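Local structure of endolysin B (Mycobacterium phage D29, 3HC7) at residues P48-P51 with S52-G56; Y179-A182 with I183-V187; L241-R244 with Y245-V248. The protein cleaves the ester link joining mycolic acids to arabinogalactan in the mycobacterial cell wall, breaking down the outer membrane so that phage progeny are released at lysis. All coordinates share one frame; numbering follows the deposited sequence.

Interaction 1: residues P48-P51 with S52-G56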
loop_
_atom_site.group_PDB
_atom_site.type_symbol
_atom_site.label_atom_id
_atom_site.label_comp_id
_atom_site.label_asym_id
_atom_site.label_seq_id
_atom_site.Cartn_x
_atom_site.Cartn_y
_atom_site.Cartn_z
ATOM N N PRO A 48 12.072 1.606 10.333
ATOM C CA PRO A 48 10.735 2.208 10.454
ATOM C C PRO A 48 10.082 2.341 9.085
ATOM O O PRO A 48 10.723 2.792 8.132
ATOM C CB PRO A 48 11.023 3.603 11.015
ATOM C CG PRO A 48 12.389 3.928 10.527
ATOM C CD PRO A 48 13.145 2.615 10.415
ATOM N N MET A 49 8.822 1.947 8.990
ATOM C CA MET A 49 8.121 1.953 7.718
ATOM C C MET A 49 7.597 3.338 7.329
ATOM O O MET A 49 7.742 3.753 6.182
ATOM C CB MET A 49 6.960 0.958 7.755
ATOM C CG MET A 49 6.240 0.794 6.423
ATOM S SD MET A 49 4.929 -0.439 6.518
ATOM C CE MET A 49 5.921 -1.913 6.821
ATOM N N TRP A 50 6.980 4.055 8.261
ATOM C CA TRP A 50 6.328 5.296 7.853
ATOM C C TRP A 50 7.252 6.307 7.163
ATOM O O TRP A 50 6.867 6.894 6.151
ATOM C CB TRP A 50 5.493 5.953 8.966
ATOM C CG TRP A 50 4.452 6.841 8.332
ATOM C CD1 TRP A 50 4.511 8.196 8.181
ATOM C CD2 TRP A 50 3.237 6.417 7.692
ATOM N NE1 TRP A 50 3.393 8.645 7.514
ATOM C CE2 TRP A 50 2.597 7.574 7.204
ATOM C CE3 TRP A 50 2.617 5.174 7.506
ATOM C CZ2 TRP A 50 1.369 7.526 6.533
ATOM C CZ3 TRP A 50 1.401 5.127 6.842
ATOM C CH2 TRP A 50 0.790 6.297 6.358
ATOM N N PRO A 51 8.476 6.508 7.685
ATOM C CA PRO A 51 9.386 7.397 6.938
ATOM C C PRO A 51 9.642 6.865 5.542
ATOM O O PRO A 51 9.872 7.648 4.621
ATOM C CB PRO A 51 10.683 7.352 7.753
ATOM C CG PRO A 51 10.227 6.986 9.157
ATOM C CD PRO A 51 9.073 6.036 8.949
ATOM N N SER A 52 9.620 5.547 5.385
ATOM C CA SER A 52 9.796 4.961 4.063
ATOM C C SER A 52 8.603 5.343 3.184
ATOM O O SER A 52 8.771 5.783 2.052
ATOM C CB SER A 52 9.959 3.446 4.151
ATOM O OG SER A 52 10.180 2.887 2.867
ATOM N N VAL A 53 7.400 5.181 3.727
ATOM C CA VAL A 53 6.172 5.582 3.046
ATOM C C VAL A 53 6.194 7.044 2.583
ATOM O O VAL A 53 5.785 7.348 1.465
ATOM C CB VAL A 53 4.930 5.338 3.942
ATOM C CG1 VAL A 53 3.671 5.935 3.305
ATOM C CG2 VAL A 53 4.745 3.851 4.195
ATOM N N GLU A 54 6.655 7.945 3.448
ATOM C CA GLU A 54 6.703 9.366 3.126
ATOM C C GLU A 54 7.598 9.638 1.916
ATOM O O GLU A 54 7.275 10.476 1.085
ATOM C CB GLU A 54 7.219 10.184 4.313
ATOM C CG GLU A 54 6.393 10.117 5.585
ATOM C CD GLU A 54 7.114 10.776 6.759
ATOM O OE1 GLU A 54 8.308 11.130 6.620
ATOM O OE2 GLU A 54 6.495 10.941 7.824
ATOM N N LYS A 55 8.727 8.942 1.825
ATOM C CA LYS A 55 9.629 9.115 0.676
ATOM C C LYS A 55 8.992 8.625 -0.619
ATOM O O LYS A 55 9.098 9.277 -1.659
ATOM C CB LYS A 55 10.949 8.391 0.911
ATOM C CG LYS A 55 11.730 8.943 2.088
ATOM C CD LYS A 55 12.806 7.975 2.524
ATOM C CE LYS A 55 13.555 8.516 3.721
ATOM N NZ LYS A 55 14.298 9.750 3.355
ATOM N N GLY A 56 8.328 7.472 -0.549
ATOM C CA GLY A 56 7.646 6.923 -1.706
ATOM C C GLY A 56 6.530 7.844 -2.160
ATOM O O GLY A 56 6.333 8.042 -3.360
HETATM O O HOH W 1 4.117 11.682 8.276
HETATM O O HOH W 2 10.470 10.580 5.413
#

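Interaction 2: residues Y179-A182 with I183-V187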
loop_
_atom_site.group_PDB
_atom_site.type_symbol
_atom_site.label_atom_id
_atom_site.label_comp_id
_atom_site.label_asym_id
_atom_site.label_seq_id
_atom_site.Cartn_x
_atom_site.Cartn_y
_atom_site.Cartn_z
ATOM N N TYR A 179 -5.604 -4.928 21.331
ATOM C CA TYR A 179 -4.231 -4.592 21.698
ATOM C C TYR A 179 -3.180 -4.939 20.633
ATOM O O TYR A 179 -2.394 -4.082 20.222
ATOM C CB TYR A 179 -3.887 -5.308 23.005
ATOM C CG TYR A 179 -2.498 -5.034 23.532
ATOM C CD1 TYR A 179 -2.174 -3.803 24.092
ATOM C CD2 TYR A 179 -1.517 -6.015 23.494
ATOM C CE1 TYR A 179 -0.904 -3.557 24.583
ATOM C CE2 TYR A 179 -0.256 -5.782 23.980
ATOM C CZ TYR A 179 0.047 -4.560 24.529
ATOM O OH TYR A 179 1.304 -4.359 25.026
ATOM N N GLU A 180 -3.153 -6.203 20.218
ATOM C CA GLU A 180 -2.215 -6.670 19.204
ATOM C C GLU A 180 -2.360 -5.867 17.918
ATOM O O GLU A 180 -1.370 -5.501 17.278
ATOM C CB GLU A 180 -2.434 -8.164 18.918
ATOM C CG GLU A 180 -1.958 -9.081 20.018
ATOM C CD GLU A 180 -2.978 -9.236 21.134
ATOM O OE1 GLU A 180 -4.052 -8.598 21.051
ATOM O OE2 GLU A 180 -2.699 -9.995 22.088
ATOM N N VAL A 181 -3.602 -5.584 17.548
ATOM C CA VAL A 181 -3.863 -4.791 16.359
ATOM C C VAL A 181 -3.339 -3.363 16.533
ATOM O O VAL A 181 -2.720 -2.804 15.628
ATOM C CB VAL A 181 -5.370 -4.790 15.999
ATOM C CG1 VAL A 181 -5.678 -3.731 14.966
ATOM C CG2 VAL A 181 -5.792 -6.164 15.492
ATOM N N ALA A 182 -3.570 -2.775 17.704
ATOM C CA ALA A 182 -3.111 -1.412 17.961
ATOM C C ALA A 182 -1.586 -1.320 17.876
ATOM O O ALA A 182 -1.030 -0.341 17.366
ATOM C CB ALA A 182 -3.602 -0.934 19.331
ATOM N N ILE A 183 -0.904 -2.337 18.389
ATOM C CA ILE A 183 0.552 -2.292 18.415
ATOM C C ILE A 183 1.102 -2.476 17.004
ATOM O O ILE A 183 2.076 -1.833 16.606
ATOM C CB ILE A 183 1.122 -3.300 19.424
ATOM C CG1 ILE A 183 0.818 -2.803 20.842
ATOM C CG2 ILE A 183 2.612 -3.461 19.214
ATOM C CD1 ILE A 183 1.579 -3.504 21.908
ATOM N N GLY A 184 0.437 -3.320 16.227
ATOM C CA GLY A 184 0.702 -3.384 14.797
ATOM C C GLY A 184 0.596 -2.034 14.102
ATOM O O GLY A 184 1.470 -1.663 13.304
ATOM N N ARG A 185 -0.469 -1.286 14.383
ATOM C CA ARG A 185 -0.598 0.049 13.782
ATOM C C ARG A 185 0.529 0.938 14.270
ATOM O O ARG A 185 1.089 1.712 13.512
ATOM C CB ARG A 185 -1.941 0.704 14.118
ATOM C CG ARG A 185 -2.977 0.586 13.032
ATOM C CD ARG A 185 -4.145 1.533 13.261
ATOM N NE ARG A 185 -4.732 1.364 14.576
ATOM C CZ ARG A 185 -5.740 0.545 14.840
ATOM N NH1 ARG A 185 -6.274 -0.191 13.877
ATOM N NH2 ARG A 185 -6.214 0.463 16.069
ATOM N N ILE A 186 0.878 0.819 15.548
ATOM C CA ILE A 186 1.959 1.630 16.084
ATOM C C ILE A 186 3.257 1.409 15.303
ATOM O O ILE A 186 3.926 2.368 14.898
ATOM C CB ILE A 186 2.158 1.347 17.576
ATOM C CG1 ILE A 186 1.081 2.095 18.366
ATOM C CG2 ILE A 186 3.558 1.760 18.022
ATOM C CD1 ILE A 186 0.974 1.683 19.802
ATOM N N VAL A 187 3.597 0.140 15.091
ATOM C CA VAL A 187 4.810 -0.233 14.365
ATOM C C VAL A 187 4.835 0.351 12.948
ATOM O O VAL A 187 5.838 0.915 12.494
ATOM C CB VAL A 187 4.980 -1.776 14.331
ATOM C CG1 VAL A 187 5.953 -2.192 13.259
ATOM C CG2 VAL A 187 5.462 -2.255 15.669
#

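Interaction 3: residues L241-R244 with Y245-V248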
loop_
_atom_site.group_PDB
_atom_site.type_symbol
_atom_site.label_atom_id
_atom_site.label_comp_id
_atom_site.label_asym_id
_atom_site.label_seq_id
_atom_site.Cartn_x
_atom_site.Cartn_y
_atom_site.Cartn_z
ATOM N N LEU A 241 1.023 -12.946 -0.471
ATOM C CA LEU A 241 1.481 -12.923 -1.857
ATOM C C LEU A 241 0.267 -13.009 -2.776
ATOM O O LEU A 241 -0.788 -13.498 -2.369
ATOM C CB LEU A 241 2.435 -14.100 -2.135
ATOM C CG LEU A 241 3.624 -14.280 -1.188
ATOM C CD1 LEU A 241 4.451 -15.498 -1.581
ATOM C CD2 LEU A 241 4.490 -13.031 -1.150
ATOM N N TYR A 242 0.413 -12.542 -4.012
ATOM C CA TYR A 242 -0.716 -12.500 -4.942
ATOM C C TYR A 242 -0.359 -12.931 -6.358
ATOM O O TYR A 242 0.761 -12.729 -6.821
ATOM C CB TYR A 242 -1.339 -11.090 -4.969
ATOM C CG TYR A 242 -2.016 -10.721 -3.669
ATOM C CD1 TYR A 242 -3.384 -10.882 -3.510
ATOM C CD2 TYR A 242 -1.280 -10.242 -2.591
ATOM C CE1 TYR A 242 -4.005 -10.564 -2.325
ATOM C CE2 TYR A 242 -1.891 -9.921 -1.398
ATOM C CZ TYR A 242 -3.253 -10.086 -1.271
ATOM O OH TYR A 242 -3.869 -9.769 -0.086
ATOM N N ASN A 243 -1.332 -13.535 -7.034
ATOM C CA ASN A 243 -1.270 -13.749 -8.472
ATOM C C ASN A 243 -1.605 -12.437 -9.188
ATOM O O ASN A 243 -2.660 -11.850 -8.952
ATOM C CB ASN A 243 -2.265 -14.837 -8.869
ATOM C CG ASN A 243 -2.451 -14.944 -10.373
ATOM O OD1 ASN A 243 -1.528 -14.685 -11.144
ATOM N ND2 ASN A 243 -3.650 -15.328 -10.794
ATOM N N ARG A 244 -0.710 -11.988 -10.066
ATOM C CA ARG A 244 -0.823 -10.669 -10.694
ATOM C C ARG A 244 -1.666 -10.620 -11.966
ATOM O O ARG A 244 -1.945 -9.536 -12.483
ATOM C CB ARG A 244 0.569 -10.130 -11.031
ATOM C CG ARG A 244 1.168 -10.704 -12.317
ATOM C CD ARG A 244 2.562 -10.149 -12.568
ATOM N NE ARG A 244 3.155 -10.677 -13.791
ATOM C CZ ARG A 244 3.903 -11.775 -13.847
ATOM N NH1 ARG A 244 4.161 -12.472 -12.743
ATOM N NH2 ARG A 244 4.401 -12.176 -15.012
ATOM N N TYR A 245 -2.059 -11.774 -12.487
ATOM C CA TYR A 245 -2.667 -11.808 -13.818
ATOM C C TYR A 245 -4.028 -11.107 -13.955
ATOM O O TYR A 245 -4.232 -10.351 -14.905
ATOM C CB TYR A 245 -2.658 -13.226 -14.398
ATOM C CG TYR A 245 -1.260 -13.646 -14.795
ATOM C CD1 TYR A 245 -0.617 -13.036 -15.862
ATOM C CD2 TYR A 245 -0.574 -14.617 -14.085
ATOM C CE1 TYR A 245 0.665 -13.395 -16.225
ATOM C CE2 TYR A 245 0.713 -14.986 -14.441
ATOM C CZ TYR A 245 1.326 -14.369 -15.513
ATOM O OH TYR A 245 2.605 -14.729 -15.877
ATOM N N PRO A 246 -4.952 -11.331 -13.007
ATOM C CA PRO A 246 -6.204 -10.567 -13.083
ATOM C C PRO A 246 -5.946 -9.056 -13.148
ATOM O O PRO A 246 -6.692 -8.329 -13.819
ATOM C CB PRO A 246 -6.914 -10.935 -11.777
ATOM C CG PRO A 246 -6.369 -12.272 -11.416
ATOM C CD PRO A 246 -4.937 -12.259 -11.864
ATOM N N ALA A 247 -4.901 -8.596 -12.461
ATOM C CA ALA A 247 -4.517 -7.186 -12.484
ATOM C C ALA A 247 -3.983 -6.782 -13.851
ATOM O O ALA A 247 -4.219 -5.661 -14.307
ATOM C CB ALA A 247 -3.487 -6.892 -11.411
ATOM N N VAL A 248 -3.250 -7.694 -14.487
ATOM C CA VAL A 248 -2.801 -7.508 -15.869
ATOM C C VAL A 248 -3.995 -7.388 -16.818
ATOM O O VAL A 248 -4.080 -6.437 -17.602
ATOM C CB VAL A 248 -1.876 -8.662 -16.336
ATOM C CG1 VAL A 248 -1.530 -8.516 -17.820
ATOM C CG2 VAL A 248 -0.610 -8.707 -15.489
HETATM O O HOH W 3 -3.960 -9.343 -9.424
#

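Interaction 1: residues P48-P51 with S52-G56
Trp50, Pro51 and Val53 meet in the first turn of helix 50-70, a long helix of the alpha/beta-hydrolase fold that this enzyme shares with the cutinases. The indole of Trp50 leans out over Val53, three residues on. Its CG is anti to the backbone N (chi1 -157°), which brings the six-membered ring over Val53. Val53 CG1 sits 4.1 Å from the centroid of that ring, almost on the ring normal. This is a CH-pi contact with one face. The other methyl, Val53 CG2, reaches the side chain of Met49, 4.1 Å from Met49 CG. Val53 thus touches the indole with one methyl and Met49 with the other.

The pyrrole end of the indole faces Glu54. The carboxylate stands nearly perpendicular to the ring, and Glu54 OE2 lies 3.4 Å from Trp50 CD1 at the ring edge. A water lies in the ring plane and joins the two. It donates to Glu54 OE2 and accepts a weak bond from Trp50 NE1.

Pro51 has no N-H to give, which suits a place in the first turn. Its carbonyl is still used, since Lys55 N donates to Pro51 O at 3.3 Å. Met49 O takes the bond of Val53 N at 2.9 Å and a weak one from Ser52 N. Ser52 OG is hydrogen-bonded outside the turn, to Gln83 OE1 and to Ala45 N. Gln83 and Ile86 of helix 83-96 pack against Val53. The side chain of Met49 is about 7 Å from that of the active-site Ser82, which places this turn near the catalytic serine. A second water donates to both Pro51 O, at 3.1 Å, and Glu54 OE1, at 2.5 Å.

Interaction 2: residues Y179-A182 with I183-V187
Ile183 packs over one face of the Tyr179 ring, one helical turn further on. Its CG1 stands 4.3 Å from the ring centroid, 16° off the normal and offset toward the rim. This is a CH-pi contact. The terminal methyl, CD1, lies against the phenol end; its modelled 3.2 Å from Tyr179 CZ is too short to be taken at face value. Tyr179 has CG anti to the backbone N (chi1 -179°). The ring stands out beside the start of the helix, and Ile183, with CG1 anti to its carbonyl carbon (chi1 -71°), reaches back to its face.

On another side of the helix, Arg185 reaches back beside Val181 and Ala182. Its chain is bent, and NH1 comes to 3.8 Å from Val181 CG1. The guanidinium is held from outside: NH1 bonds to Ile143 O and NH2 to Leu176 O. These bonds tie its charged end to two backbone carbonyls.

The backbone spaces these side chains in the usual i to i+4 way. Ile183 N donates to Tyr179 O at 2.9 Å, and Arg185 N donates to Val181 O at 3.0 Å. Gly184 N and Ile186 N continue the same pattern.

All of this is plain packing inside helix 179-189, away from the annotated active-site residues. Arg210 makes a cation-pi contact with the Tyr179 ring. Leu204 and Leu207 of helix 200-207 and Leu218 of helix 212-230 cover Ile183, so the helix lies against both.

Interaction 3: residues L241-R244 with Y245-V248
Two first torsions set up the meeting of Asn243, Arg244 and Tyr245. Asn243 carries CG anti to its own N (chi1 169°), which swings the amide forward to the start of the helix. Arg244 instead has CG between the backbone N and the carbonyl carbon (chi1 80°), and the rest of its chain runs out straight as far as NE. This lays it beside Tyr245, with both side chains pointing the same way.

Asn243 OD1 accepts from Tyr245 N at 3.2 Å. The N-H points almost straight at the oxygen, yet the donor stands well above the carbonyl plane. The same OD1 lies 3.1 Å from Tyr245 CD2. Asn243 ND2 rests 3.5 Å from Pro246 CD and gives its hydrogen bond to Glu130 O, so both ends of the amide are used.

Tyr245 CZ lies over one face of the Arg244 guanidinium, toward its rim. The two planes are 38° apart, so they do not stack flat. Arg244 NE forms a salt bridge with Asp29 OD2, which probably limits the movement of the guanidinium. Arg244 CG also passes 4.1 Å from Val248 CG2.

The backbone closes the turn. Val248 N donates to Arg244 O at 3.0 Å. A water donates to Asn243 O and accepts a weak bond from Ala247 N. Ala247 packs on strands 110-116 and 157-161 of the parallel sheet. Just before the turn, Tyr242 OH bonds to Asp166 OD2, of the inferred active-site aspartate, and the loop also carries catalytic His240. Asn243 itself forms an Asx turn that caps the start of helix 245-251.

All three are local contacts within or at the start of a helix. Interaction 2 is the buried one, inside helix 179-189 among other helices. Interactions 1 and 3 are partly buried and sit on opposite sides of the chain's centre, about 25 Å apart between centres. Interactions 1 and 2 each lay an aliphatic side chain over an aromatic face; of these two, interaction 1 alone adds bridging waters and an acidic partner. Interaction 3 has a water bridge too, and combines an amide cap with an arginine beside a tyrosine. Interactions 1 and 2 come within about 5 Å at their nearest atoms without touching. No two of them share a helix.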